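Local coordinates for 26.7 kDa salivary protein (Phlebotomus duboscqi, PDB 6MT7), which binds and sequesters cysteinyl leukotrienes and a thromboxane A2 analogue, damping platelet aggregation and helping female sand flies feed on vertebrate blood, at residues 34-39 / 100-105; 181-186 / 222-227; 211-214 / 219-222. All coordinates share one frame; numbering follows the deposited sequence.

Interaction 1: residues 34-39 / 100-105; sequences WNLPND and KTINFF. With TRT (fragment of triton X-100), chain C.
The carbonyl oxygen of L36 accepts a hydrogen bond from the hydroxyl of Y98 and lies 3.8 Å from I102 CD1, so the 34-39 loop is tied to helix 94-106 by both polar and apolar contacts. Together they line one wall of the lipid pocket in the odorant-binding-protein-like fold of this D7 protein, where W34 probably also meets leukotriene C4. W34, at positive phi (61°), is the C-prime residue of the Schellman motif that ends helix 28-32, with N35 N bonded back to E30 O, and its indole lines the pocket. F105 reaches the indole at its edge, its CE1 3.8 Å from W34 CE3, while the rim of the phenyl ring, CZ, comes within 3.5 Å of W34 O. One face of F105 receives the L36 methyl CD1 as a CH-pi contact, 3.7 Å from the ring centroid and only 12° off the normal. F105 CG stands anti to the backbone N (chi1 173°), carrying the ring off the helix toward both loop residues. Triton C16 lies over one indole face, toward its rim. The CE1 of F105 touches triton C14 at 3.5 Å, and L36 CD1 meets triton C8 at 3.7 Å.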
ATOM      1  N   TRP A  34     -11.691   9.496  -9.486  1.00  7.70           N
ATOM      2  CA  TRP A  34     -10.570  10.413  -9.257  1.00  9.17           C
ATOM      3  C   TRP A  34     -11.073  11.800  -8.877  1.00  8.44           C
ATOM      4  O   TRP A  34     -10.575  12.822  -9.356  1.00  8.28           O
ATOM      5  CB  TRP A  34      -9.643  10.453 -10.471  1.00  7.85           C
ATOM      6  CG  TRP A  34      -8.955   9.130 -10.614  1.00  7.74           C
ATOM      7  CD1 TRP A  34      -9.443   8.008 -11.225  1.00 14.25           C
ATOM      8  CD2 TRP A  34      -7.687   8.774 -10.071  1.00  8.49           C
ATOM      9  NE1 TRP A  34      -8.532   6.983 -11.120  1.00 10.49           N
ATOM     10  CE2 TRP A  34      -7.452   7.425 -10.405  1.00 11.12           C
ATOM     11  CE3 TRP A  34      -6.721   9.467  -9.337  1.00  7.48           C
ATOM     12  CZ2 TRP A  34      -6.284   6.761 -10.041  1.00 11.51           C
ATOM     13  CZ3 TRP A  34      -5.564   8.802  -8.970  1.00 12.08           C
ATOM     14  CH2 TRP A  34      -5.359   7.462  -9.317  1.00 11.73           C
ATOM     15  N   ASN A  35     -12.077  11.820  -8.009  1.00  7.51           N
ATOM     16  CA  ASN A  35     -12.606  13.039  -7.415  1.00  7.48           C
ATOM     17  C   ASN A  35     -12.520  12.879  -5.906  1.00  8.00           C
ATOM     18  O   ASN A  35     -12.961  11.858  -5.371  1.00  6.95           O
ATOM     19  CB  ASN A  35     -14.055  13.278  -7.862  1.00  7.72           C
ATOM     20  CG  ASN A  35     -14.664  14.509  -7.233  1.00 10.92           C
ATOM     21  OD1 ASN A  35     -13.965  15.484  -6.956  1.00 12.32           O
ATOM     22  ND2 ASN A  35     -15.973  14.477  -7.001  1.00  8.87           N
ATOM     23  N   LEU A  36     -11.959  13.883  -5.220  1.00  6.99           N
ATOM     24  CA  LEU A  36     -11.661  13.789  -3.792  1.00  6.67           C
ATOM     25  C   LEU A  36     -12.386  14.908  -3.058  1.00  6.62           C
ATOM     26  O   LEU A  36     -11.804  15.975  -2.812  1.00  6.64           O
ATOM     27  CB  LEU A  36     -10.157  13.870  -3.532  1.00  6.59           C
ATOM     28  CG  LEU A  36      -9.311  12.767  -4.160  1.00  6.61           C
ATOM     29  CD1 LEU A  36      -7.838  13.022  -3.852  1.00  7.54           C
ATOM     30  CD2 LEU A  36      -9.731  11.392  -3.666  1.00  8.68           C
ATOM     31  N   PRO A  37     -13.647  14.700  -2.683  1.00  6.58           N
ATOM     32  CA  PRO A  37     -14.424  15.777  -2.061  1.00  6.55           C
ATOM     33  C   PRO A  37     -13.899  16.165  -0.690  1.00  8.82           C
ATOM     34  O   PRO A  37     -13.192  15.416  -0.012  1.00  6.22           O
ATOM     35  CB  PRO A  37     -15.839  15.181  -1.952  1.00  6.56           C
ATOM     36  CG  PRO A  37     -15.866  14.054  -2.962  1.00  6.72           C
ATOM     37  CD  PRO A  37     -14.466  13.502  -2.929  1.00  6.61           C
ATOM     38  N   ASN A  38     -14.297  17.369  -0.270  1.00  6.30           N
ATOM     39  CA  ASN A  38     -13.844  17.937   1.001  1.00  6.11           C
ATOM     40  C   ASN A  38     -14.735  17.444   2.141  1.00 10.69           C
ATOM     41  O   ASN A  38     -15.555  18.175   2.705  1.00 10.42           O
ATOM     42  CB  ASN A  38     -13.820  19.459   0.914  1.00  8.05           C
ATOM     43  CG  ASN A  38     -13.234  20.112   2.153  1.00 11.15           C
ATOM     44  OD1 ASN A  38     -12.472  19.494   2.894  1.00 10.93           O
ATOM     45  ND2 ASN A  38     -13.583  21.383   2.374  1.00 11.78           N
ATOM     46  N   ASP A  39     -14.558  16.169   2.485  1.00  8.17           N
ATOM     47  CA  ASP A  39     -15.239  15.608   3.647  1.00  6.90           C
ATOM     48  C   ASP A  39     -14.270  14.747   4.445  1.00  9.10           C
ATOM     49  O   ASP A  39     -13.211  14.355   3.960  1.00  6.06           O
ATOM     50  CB  ASP A  39     -16.523  14.817   3.281  1.00  5.67           C
ATOM     51  CG  ASP A  39     -16.302  13.711   2.249  1.00 11.93           C
ATOM     52  OD1 ASP A  39     -15.391  12.867   2.422  1.00  8.96           O
ATOM     53  OD2 ASP A  39     -17.097  13.650   1.286  1.00 12.09           O
ATOM     54  N   LYS A 100      -3.029  20.149   2.451  1.00  6.65           N
ATOM     55  CA  LYS A 100      -1.735  20.400   1.849  1.00  8.33           C
ATOM     56  C   LYS A 100      -1.607  19.769   0.478  1.00  8.49           C
ATOM     57  O   LYS A 100      -0.779  20.221  -0.315  1.00  8.70           O
ATOM     58  CB  LYS A 100      -0.622  19.903   2.774  1.00 15.28           C
ATOM     59  CG  LYS A 100      -0.273  20.933   3.846  1.00 20.90           C
ATOM     60  CD  LYS A 100       0.767  20.407   4.820  1.00 29.45           C
ATOM     61  CE  LYS A 100       2.157  20.385   4.204  1.00 27.87           C
ATOM     62  NZ  LYS A 100       2.881  21.671   4.419  1.00 29.17           N
ATOM     63  N   THR A 101      -2.429  18.769   0.157  1.00  7.90           N
ATOM     64  CA  THR A 101      -2.236  18.067  -1.096  1.00  6.86           C
ATOM     65  C   THR A 101      -3.399  18.175  -2.077  1.00  6.93           C
ATOM     66  O   THR A 101      -3.240  17.745  -3.222  1.00  7.07           O
ATOM     67  CB  THR A 101      -1.925  16.585  -0.839  1.00 11.71           C
ATOM     68  OG1 THR A 101      -2.925  16.003  -0.008  1.00 10.98           O
ATOM     69  CG2 THR A 101      -0.617  16.463  -0.124  1.00 15.28           C
ATOM     70  N   ILE A 102      -4.536  18.759  -1.698  1.00  6.88           N
ATOM     71  CA  ILE A 102      -5.706  18.648  -2.571  1.00  6.95           C
ATOM     72  C   ILE A 102      -5.520  19.479  -3.842  1.00  7.31           C
ATOM     73  O   ILE A 102      -5.889  19.039  -4.933  1.00  9.14           O
ATOM     74  CB  ILE A 102      -6.999  19.014  -1.809  1.00  6.81           C
ATOM     75  CG1 ILE A 102      -8.247  18.777  -2.677  1.00  6.90           C
ATOM     76  CG2 ILE A 102      -6.952  20.443  -1.301  1.00  6.91           C
ATOM     77  CD1 ILE A 102      -8.326  17.392  -3.348  1.00  6.87           C
ATOM     78  N   ASN A 103      -4.919  20.670  -3.739  1.00  8.24           N
ATOM     79  CA  ASN A 103      -4.684  21.456  -4.951  1.00  9.31           C
ATOM     80  C   ASN A 103      -3.628  20.801  -5.833  1.00  8.04           C
ATOM     81  O   ASN A 103      -3.727  20.837  -7.063  1.00  8.32           O
ATOM     82  CB  ASN A 103      -4.256  22.883  -4.605  1.00 16.63           C
ATOM     83  CG  ASN A 103      -5.422  23.755  -4.212  1.00 31.06           C
ATOM     84  OD1 ASN A 103      -6.558  23.507  -4.613  1.00 40.20           O
ATOM     85  ND2 ASN A 103      -5.146  24.790  -3.430  1.00 40.33           N
ATOM     86  N   PHE A 104      -2.592  20.227  -5.217  1.00  7.87           N
ATOM     87  CA  PHE A 104      -1.605  19.464  -5.974  1.00  7.95           C
ATOM     88  C   PHE A 104      -2.276  18.344  -6.757  1.00  7.88           C
ATOM     89  O   PHE A 104      -1.975  18.126  -7.938  1.00  8.47           O
ATOM     90  CB  PHE A 104      -0.559  18.923  -5.002  1.00  7.74           C
ATOM     91  CG  PHE A 104       0.436  17.981  -5.609  1.00 10.02           C
ATOM     92  CD1 PHE A 104       1.474  18.456  -6.387  1.00 14.32           C
ATOM     93  CD2 PHE A 104       0.357  16.623  -5.360  1.00 12.21           C
ATOM     94  CE1 PHE A 104       2.402  17.579  -6.917  1.00 16.43           C
ATOM     95  CE2 PHE A 104       1.280  15.748  -5.896  1.00 14.24           C
ATOM     96  CZ  PHE A 104       2.296  16.227  -6.671  1.00 12.25           C
ATOM     97  N   PHE A 105      -3.216  17.644  -6.124  1.00  7.59           N
ATOM     98  CA  PHE A 105      -3.977  16.614  -6.827  1.00  7.56           C
ATOM     99  C   PHE A 105      -4.844  17.221  -7.925  1.00  7.88           C
ATOM    100  O   PHE A 105      -4.756  16.831  -9.100  1.00  8.77           O
ATOM    101  CB  PHE A 105      -4.857  15.837  -5.842  1.00  7.97           C
ATOM    102  CG  PHE A 105      -5.776  14.879  -6.529  1.00  8.79           C
ATOM    103  CD1 PHE A 105      -5.284  13.679  -7.028  1.00 13.95           C
ATOM    104  CD2 PHE A 105      -7.103  15.210  -6.747  1.00  7.35           C
ATOM    105  CE1 PHE A 105      -6.109  12.800  -7.704  1.00 12.93           C
ATOM    106  CE2 PHE A 105      -7.945  14.339  -7.416  1.00  9.24           C
ATOM    107  CZ  PHE A 105      -7.446  13.126  -7.894  1.00  9.09           C
TER
HETATM  108  C25 TRT C 301     -12.572  -1.073  -8.354  1.00 34.71           C
HETATM  109  O24 TRT C 301     -11.275  -0.487  -8.427  1.00 38.21           O
HETATM  110  C23 TRT C 301     -11.271   0.919  -8.176  1.00 32.88           C
HETATM  111  C22 TRT C 301      -9.827   1.324  -7.915  1.00 36.26           C
HETATM  112  O21 TRT C 301      -9.660   2.741  -7.848  1.00 26.62           O
HETATM  113  C20 TRT C 301      -8.275   3.019  -7.677  1.00 23.53           C
HETATM  114  C19 TRT C 301      -8.040   4.515  -7.784  1.00 12.66           C
HETATM  115  O18 TRT C 301      -8.232   5.109  -6.503  1.00 15.22           O
HETATM  116  C17 TRT C 301      -9.044   6.258  -6.629  1.00 11.02           C
HETATM  117  C16 TRT C 301      -8.212   7.515  -6.473  1.00 13.94           C
HETATM  118  O15 TRT C 301      -7.977   7.804  -5.091  1.00 14.09           O
HETATM  119  C12 TRT C 301      -6.923   8.632  -4.748  1.00  7.83           C
HETATM  120  C13 TRT C 301      -6.448   9.578  -5.650  1.00  7.15           C
HETATM  121  C14 TRT C 301      -5.381  10.415  -5.305  1.00  6.58           C
HETATM  122  C11 TRT C 301      -6.326   8.522  -3.499  1.00  8.46           C
HETATM  123  C10 TRT C 301      -5.267   9.355  -3.153  1.00  7.60           C
HETATM  124  C9  TRT C 301      -4.784  10.303  -4.046  1.00  6.38           C
HETATM  125  C6  TRT C 301      -3.633  11.176  -3.638  1.00  9.42           C
HETATM  126  C8  TRT C 301      -4.233  12.527  -3.268  1.00 11.88           C
HETATM  127  C7  TRT C 301      -2.978  10.607  -2.384  1.00  8.70           C
HETATM  128  C5  TRT C 301      -2.656  11.382  -4.817  1.00 11.03           C
HETATM  129  C1  TRT C 301      -1.700  10.280  -5.330  1.00 17.49           C
HETATM  130  C2  TRT C 301      -2.291   8.878  -5.426  1.00 22.53           C
HETATM  131  C4  TRT C 301      -1.265  10.686  -6.732  1.00 20.06           C
HETATM  132  C3  TRT C 301      -0.412  10.177  -4.524  1.00 19.11           C

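Interaction 2: residues 181-186 / 222-227; sequences NILGIT and KILDNQ
L183 spreads its two methyls over I223 and L224 of helix 220-227: CD2 lies 3.5 Å from I223 CG2, and CD1 lies 3.7 Å from L224 CG and 3.8 Å from L224 CD2. The two neighbours receive it differently. I223 runs past L183 in the opposite direction, with the branch methyl CG2 doing the touching, whereas the L224 side chain crosses that of L183 at about a right angle. With the longer CG1 arm of I223 anti to the carbonyl carbon (chi1 -67°), the branch methyl CG2 is the one left to meet L183 CD2.

One layer out, backbone bonds shape both segments. L183 ends the 3-10 turn 181-183, closed by G184 N to N181 O at 2.9 Å, and the chain then turns through G184 at positive phi (87°), a conformation that glycine takes readily. On the helix, Q227 N bonds I223 O. Farther out, A220 packs against L183, and Y165 and R178 pack against L224. T186 caps helix 187-196, its OG1 hydrogen-bonded to Q189 N. The contact thus joins the loop leading into helix 187-196 to helix 220-227, near the surface and away from the ligand pocket. Only aliphatic carbons meet across it, so its hold comes from van der Waals fit and the hydrophobic effect.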
ATOM      1  N   ASN A 181      -7.405  -4.207  11.789  1.00 10.24           N
ATOM      2  CA  ASN A 181      -8.410  -4.147  12.850  1.00 11.08           C
ATOM      3  C   ASN A 181      -9.728  -4.774  12.412  1.00 16.53           C
ATOM      4  O   ASN A 181     -10.356  -5.514  13.181  1.00 18.33           O
ATOM      5  CB  ASN A 181      -8.659  -2.702  13.281  1.00 11.71           C
ATOM      6  CG  ASN A 181      -7.426  -2.017  13.869  1.00 14.70           C
ATOM      7  OD1 ASN A 181      -6.453  -2.656  14.275  1.00 19.59           O
ATOM      8  ND2 ASN A 181      -7.479  -0.700  13.924  1.00 12.49           N
ATOM      9  N   ILE A 182     -10.181  -4.465  11.193  1.00 16.21           N
ATOM     10  CA  ILE A 182     -11.466  -4.993  10.731  1.00 20.56           C
ATOM     11  C   ILE A 182     -11.434  -6.510  10.580  1.00 25.03           C
ATOM     12  O   ILE A 182     -12.493  -7.152  10.576  1.00 23.06           O
ATOM     13  CB  ILE A 182     -11.887  -4.308   9.413  1.00 24.73           C
ATOM     14  CG1 ILE A 182     -13.352  -4.616   9.086  1.00 27.24           C
ATOM     15  CG2 ILE A 182     -10.988  -4.735   8.265  1.00 20.82           C
ATOM     16  CD1 ILE A 182     -14.327  -4.140  10.136  1.00 28.95           C
ATOM     17  N   LEU A 183     -10.247  -7.102  10.468  1.00 17.17           N
ATOM     18  CA  LEU A 183     -10.080  -8.547  10.405  1.00 16.68           C
ATOM     19  C   LEU A 183      -9.940  -9.189  11.776  1.00 16.10           C
ATOM     20  O   LEU A 183      -9.689 -10.397  11.851  1.00 19.30           O
ATOM     21  CB  LEU A 183      -8.849  -8.904   9.567  1.00 18.10           C
ATOM     22  CG  LEU A 183      -8.762  -8.246   8.195  1.00 22.27           C
ATOM     23  CD1 LEU A 183      -7.575  -8.794   7.429  1.00 16.62           C
ATOM     24  CD2 LEU A 183     -10.062  -8.484   7.445  1.00 23.41           C
ATOM     25  N   GLY A 184     -10.092  -8.414  12.849  1.00 17.64           N
ATOM     26  CA  GLY A 184      -9.982  -8.942  14.192  1.00 18.87           C
ATOM     27  C   GLY A 184      -8.583  -8.970  14.755  1.00 18.62           C
ATOM     28  O   GLY A 184      -8.324  -9.737  15.690  1.00 21.45           O
ATOM     29  N   ILE A 185      -7.665  -8.180  14.205  1.00 10.58           N
ATOM     30  CA  ILE A 185      -6.300  -8.070  14.712  1.00  8.84           C
ATOM     31  C   ILE A 185      -6.140  -6.654  15.246  1.00  7.84           C
ATOM     32  O   ILE A 185      -6.134  -5.691  14.469  1.00  8.24           O
ATOM     33  CB  ILE A 185      -5.252  -8.354  13.625  1.00  9.95           C
ATOM     34  CG1 ILE A 185      -5.508  -9.709  12.972  1.00 13.42           C
ATOM     35  CG2 ILE A 185      -3.835  -8.279  14.209  1.00  8.90           C
ATOM     36  CD1 ILE A 185      -5.028 -10.860  13.783  1.00 16.47           C
ATOM     37  N   THR A 186      -6.000  -6.520  16.563  1.00  8.07           N
ATOM     38  CA  THR A 186      -5.862  -5.189  17.138  1.00  7.93           C
ATOM     39  C   THR A 186      -4.470  -4.635  16.860  1.00  9.41           C
ATOM     40  O   THR A 186      -3.548  -5.353  16.471  1.00  7.93           O
ATOM     41  CB  THR A 186      -6.087  -5.208  18.650  1.00  9.23           C
ATOM     42  OG1 THR A 186      -5.027  -5.950  19.264  1.00  8.63           O
ATOM     43  CG2 THR A 186      -7.431  -5.861  19.001  1.00 12.72           C
ATOM     44  N   LYS A 222      -7.306 -15.472   5.666  1.00 20.21           N
ATOM     45  CA  LYS A 222      -8.247 -16.002   4.684  1.00 20.94           C
ATOM     46  C   LYS A 222      -9.045 -14.878   4.036  1.00 12.58           C
ATOM     47  O   LYS A 222      -9.293 -14.901   2.826  1.00 18.47           O
ATOM     48  CB  LYS A 222      -9.187 -17.020   5.332  1.00 20.26           C
ATOM     49  CG  LYS A 222      -8.500 -18.268   5.849  1.00 30.01           C
ATOM     50  CD  LYS A 222      -9.498 -19.423   5.963  1.00 42.20           C
ATOM     51  CE  LYS A 222      -8.819 -20.730   6.353  1.00 45.32           C
ATOM     52  NZ  LYS A 222      -9.059 -21.050   7.791  1.00 49.14           N
ATOM     53  N   ILE A 223      -9.458 -13.885   4.829  1.00 12.99           N
ATOM     54  CA  ILE A 223     -10.218 -12.761   4.295  1.00 12.01           C
ATOM     55  C   ILE A 223      -9.367 -11.948   3.323  1.00 14.80           C
ATOM     56  O   ILE A 223      -9.834 -11.564   2.244  1.00 11.56           O
ATOM     57  CB  ILE A 223     -10.767 -11.899   5.447  1.00 16.75           C
ATOM     58  CG1 ILE A 223     -11.815 -12.683   6.244  1.00 19.28           C
ATOM     59  CG2 ILE A 223     -11.361 -10.595   4.912  1.00 17.50           C
ATOM     60  CD1 ILE A 223     -12.277 -11.980   7.490  1.00 25.55           C
ATOM     61  N   LEU A 224      -8.103 -11.680   3.675  1.00 10.67           N
ATOM     62  CA  LEU A 224      -7.222 -11.001   2.728  1.00  8.33           C
ATOM     63  C   LEU A 224      -7.061 -11.809   1.445  1.00  9.92           C
ATOM     64  O   LEU A 224      -7.031 -11.242   0.347  1.00 13.43           O
ATOM     65  CB  LEU A 224      -5.848 -10.748   3.347  1.00 11.85           C
ATOM     66  CG  LEU A 224      -5.727  -9.637   4.381  1.00 12.34           C
ATOM     67  CD1 LEU A 224      -4.254  -9.473   4.787  1.00  6.95           C
ATOM     68  CD2 LEU A 224      -6.325  -8.321   3.870  1.00  8.76           C
ATOM     69  N   ASP A 225      -6.931 -13.130   1.563  1.00 13.63           N
ATOM     70  CA  ASP A 225      -6.776 -13.936   0.359  1.00 14.66           C
ATOM     71  C   ASP A 225      -8.031 -13.865  -0.502  1.00 16.04           C
ATOM     72  O   ASP A 225      -7.943 -13.731  -1.730  1.00 16.90           O
ATOM     73  CB  ASP A 225      -6.439 -15.376   0.731  1.00 12.29           C
ATOM     74  CG  ASP A 225      -6.011 -16.198  -0.462  1.00 17.23           C
ATOM     75  OD1 ASP A 225      -5.227 -15.685  -1.292  1.00 16.01           O
ATOM     76  OD2 ASP A 225      -6.459 -17.360  -0.573  1.00 15.31           O
ATOM     77  N   ASN A 226      -9.206 -13.923   0.136  1.00 14.47           N
ATOM     78  CA  ASN A 226     -10.472 -13.824  -0.583  1.00 15.84           C
ATOM     79  C   ASN A 226     -10.629 -12.467  -1.263  1.00 18.60           C
ATOM     80  O   ASN A 226     -11.185 -12.384  -2.370  1.00 15.70           O
ATOM     81  CB  ASN A 226     -11.612 -14.106   0.398  1.00 19.62           C
ATOM     82  CG  ASN A 226     -12.977 -13.786  -0.163  1.00 30.74           C
ATOM     83  OD1 ASN A 226     -13.435 -12.640  -0.110  1.00 30.66           O
ATOM     84  ND2 ASN A 226     -13.656 -14.808  -0.674  1.00 35.04           N
ATOM     85  N   GLN A 227     -10.109 -11.402  -0.647  1.00 13.47           N
ATOM     86  CA  GLN A 227     -10.134 -10.072  -1.250  1.00 12.25           C
ATOM     87  C   GLN A 227      -9.056  -9.865  -2.297  1.00 12.47           C
ATOM     88  O   GLN A 227      -9.117  -8.867  -3.024  1.00 14.01           O
ATOM     89  CB  GLN A 227      -9.957  -8.992  -0.183  1.00 13.72           C
ATOM     90  CG  GLN A 227     -11.095  -8.885   0.798  1.00 18.64           C
ATOM     91  CD  GLN A 227     -10.775  -7.946   1.935  1.00 16.26           C
ATOM     92  OE1 GLN A 227      -9.632  -7.491   2.089  1.00 15.40           O
ATOM     93  NE2 GLN A 227     -11.777  -7.648   2.746  1.00 16.86           N
TER

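Interaction 3: residues 211-214 / 219-222; sequences NCVE and QALK
This is buried apolar packing between two consecutive helices, 203-216 and 220-227, joined by a short turn, in the C-terminal half of this two-lobed D7 protein and far from the ligand pocket. The side chain at its centre is V213. Its CG1 methyl lies 3.9 Å from L221 CD2 and 4.0 Å from L221 CG, and 4.4 Å from A220 CB, so a single branch serves both partners on the next helix. V213 CG1 stands anti to the backbone N (chi1 169°), and this rotation points CG1 at L221 and A220. The L221 side chain crosses that of V213 at about a right angle and offers its CD2 end to the valine. A220, whose methyl is its whole side chain, makes the longer contact.

The turn has its own restraint: N217 OD1 accepts a hydrogen bond from Q219 N, two residues on, with the spacing of an Asx turn. Around the apolar centre, I185 packs on V213 and Y165 on L221. Next to V213, C212 turns elsewhere and is joined by a disulfide to C193 of helix 187-196, which pins helix 203-216 to a third helix. Beside the apolar centre, E214 OE2 and K222 NZ carry opposite charges but stay 5.6 Å apart, so they form no direct salt bridge and may add only a weak attraction. With aliphatic groups at the centre, the pair of helices is held here by hydrophobic burial, while the covalent and polar restraints lie beside the contact.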
ATOM      1  N   ASN A 211       2.463 -16.664  10.791  1.00 15.63           N
ATOM      2  CA  ASN A 211       1.982 -17.566  11.831  1.00 12.38           C
ATOM      3  C   ASN A 211       1.443 -16.801  13.028  1.00 16.84           C
ATOM      4  O   ASN A 211       0.492 -17.257  13.676  1.00 15.69           O
ATOM      5  CB  ASN A 211       3.102 -18.509  12.260  1.00 16.54           C
ATOM      6  CG  ASN A 211       3.496 -19.475  11.160  1.00 22.89           C
ATOM      7  OD1 ASN A 211       2.668 -19.851  10.337  1.00 24.30           O
ATOM      8  ND2 ASN A 211       4.760 -19.869  11.135  1.00 21.21           N
ATOM      9  N   CYS A 212       2.028 -15.639  13.327  1.00 18.12           N
ATOM     10  CA  CYS A 212       1.575 -14.851  14.469  1.00 13.61           C
ATOM     11  C   CYS A 212       0.204 -14.240  14.213  1.00 12.87           C
ATOM     12  O   CYS A 212      -0.666 -14.265  15.095  1.00 13.57           O
ATOM     13  CB  CYS A 212       2.594 -13.758  14.796  1.00 19.84           C
ATOM     14  SG  CYS A 212       2.131 -12.699  16.190  1.00 18.59           S
ATOM     15  N   VAL A 213      -0.010 -13.687  13.016  1.00 12.65           N
ATOM     16  CA  VAL A 213      -1.317 -13.124  12.693  1.00 12.70           C
ATOM     17  C   VAL A 213      -2.372 -14.225  12.701  1.00 12.31           C
ATOM     18  O   VAL A 213      -3.466 -14.056  13.250  1.00 13.33           O
ATOM     19  CB  VAL A 213      -1.270 -12.388  11.338  1.00 14.64           C
ATOM     20  CG1 VAL A 213      -2.682 -12.039  10.861  1.00 14.65           C
ATOM     21  CG2 VAL A 213      -0.421 -11.111  11.438  1.00 11.62           C
ATOM     22  N   GLU A 214      -2.047 -15.379  12.113  1.00 14.20           N
ATOM     23  CA  GLU A 214      -3.012 -16.471  12.056  1.00 16.87           C
ATOM     24  C   GLU A 214      -3.364 -16.977  13.446  1.00 19.72           C
ATOM     25  O   GLU A 214      -4.510 -17.370  13.693  1.00 19.50           O
ATOM     26  CB  GLU A 214      -2.457 -17.607  11.202  1.00 23.02           C
ATOM     27  CG  GLU A 214      -3.479 -18.683  10.883  1.00 30.82           C
ATOM     28  CD  GLU A 214      -2.964 -19.682   9.865  1.00 33.64           C
ATOM     29  OE1 GLU A 214      -1.810 -20.143  10.010  1.00 36.26           O
ATOM     30  OE2 GLU A 214      -3.712 -19.995   8.917  1.00 38.55           O
ATOM     31  N   GLN A 219      -9.074 -16.447  10.658  1.00 20.71           N
ATOM     32  CA  GLN A 219      -9.737 -16.075   9.417  1.00 24.51           C
ATOM     33  C   GLN A 219      -9.174 -14.811   8.781  1.00 21.72           C
ATOM     34  O   GLN A 219      -9.480 -14.542   7.616  1.00 22.69           O
ATOM     35  CB  GLN A 219     -11.243 -15.901   9.649  1.00 30.35           C
ATOM     36  CG  GLN A 219     -11.929 -17.130  10.240  1.00 42.81           C
ATOM     37  CD  GLN A 219     -11.398 -18.444   9.683  1.00 50.45           C
ATOM     38  OE1 GLN A 219     -10.984 -19.331  10.433  1.00 53.61           O
ATOM     39  NE2 GLN A 219     -11.438 -18.584   8.364  1.00 51.70           N
ATOM     40  N   ALA A 220      -8.351 -14.046   9.503  1.00 15.63           N
ATOM     41  CA  ALA A 220      -7.910 -12.744   9.003  1.00 12.56           C
ATOM     42  C   ALA A 220      -7.191 -12.885   7.671  1.00 11.71           C
ATOM     43  O   ALA A 220      -7.498 -12.174   6.709  1.00 15.03           O
ATOM     44  CB  ALA A 220      -7.006 -12.058  10.033  1.00 13.82           C
ATOM     45  N   LEU A 221      -6.238 -13.812   7.591  1.00 12.66           N
ATOM     46  CA  LEU A 221      -5.496 -13.961   6.347  1.00 13.80           C
ATOM     47  C   LEU A 221      -6.348 -14.623   5.275  1.00 18.63           C
ATOM     48  O   LEU A 221      -6.154 -14.355   4.086  1.00 13.86           O
ATOM     49  CB  LEU A 221      -4.209 -14.748   6.587  1.00 10.20           C
ATOM     50  CG  LEU A 221      -3.181 -14.083   7.516  1.00 11.62           C
ATOM     51  CD1 LEU A 221      -1.916 -14.930   7.584  1.00 16.53           C
ATOM     52  CD2 LEU A 221      -2.863 -12.659   7.065  1.00 11.20           C
ATOM     53  N   LYS A 222      -7.306 -15.472   5.666  1.00 20.21           N
ATOM     54  CA  LYS A 222      -8.247 -16.002   4.684  1.00 20.94           C
ATOM     55  C   LYS A 222      -9.045 -14.878   4.036  1.00 12.58           C
ATOM     56  O   LYS A 222      -9.293 -14.901   2.826  1.00 18.47           O
ATOM     57  CB  LYS A 222      -9.187 -17.020   5.332  1.00 20.26           C
ATOM     58  CG  LYS A 222      -8.500 -18.268   5.849  1.00 30.01           C
ATOM     59  CD  LYS A 222      -9.498 -19.423   5.963  1.00 42.20           C
ATOM     60  CE  LYS A 222      -8.819 -20.730   6.353  1.00 45.32           C
ATOM     61  NZ  LYS A 222      -9.059 -21.050   7.791  1.00 49.14           N
TER

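Interactions 2 and 3 form one continuous patch at helix 220-227, their centres 8 Å apart, and they share K222. They touch directly: L183 CD1 lies 3.5 Å from A220 O, I185 CD1 lies 3.6 Å from V213 O, and I185 CG1 lies 4.0 Å from A220 CB, so loop 181-186 packs against both helices 203-216 and 220-227. Interaction 1 belongs to the other lobe, where it lines the triton pocket. Its centre is 29 Å from that of interaction 2 and 35 Å from that of interaction 3, with about 17 and 25 Å between nearest atoms. The apolar patch does not touch the pocket wall, and interactions 1 and 3 lie on opposite sides of the chain's centre.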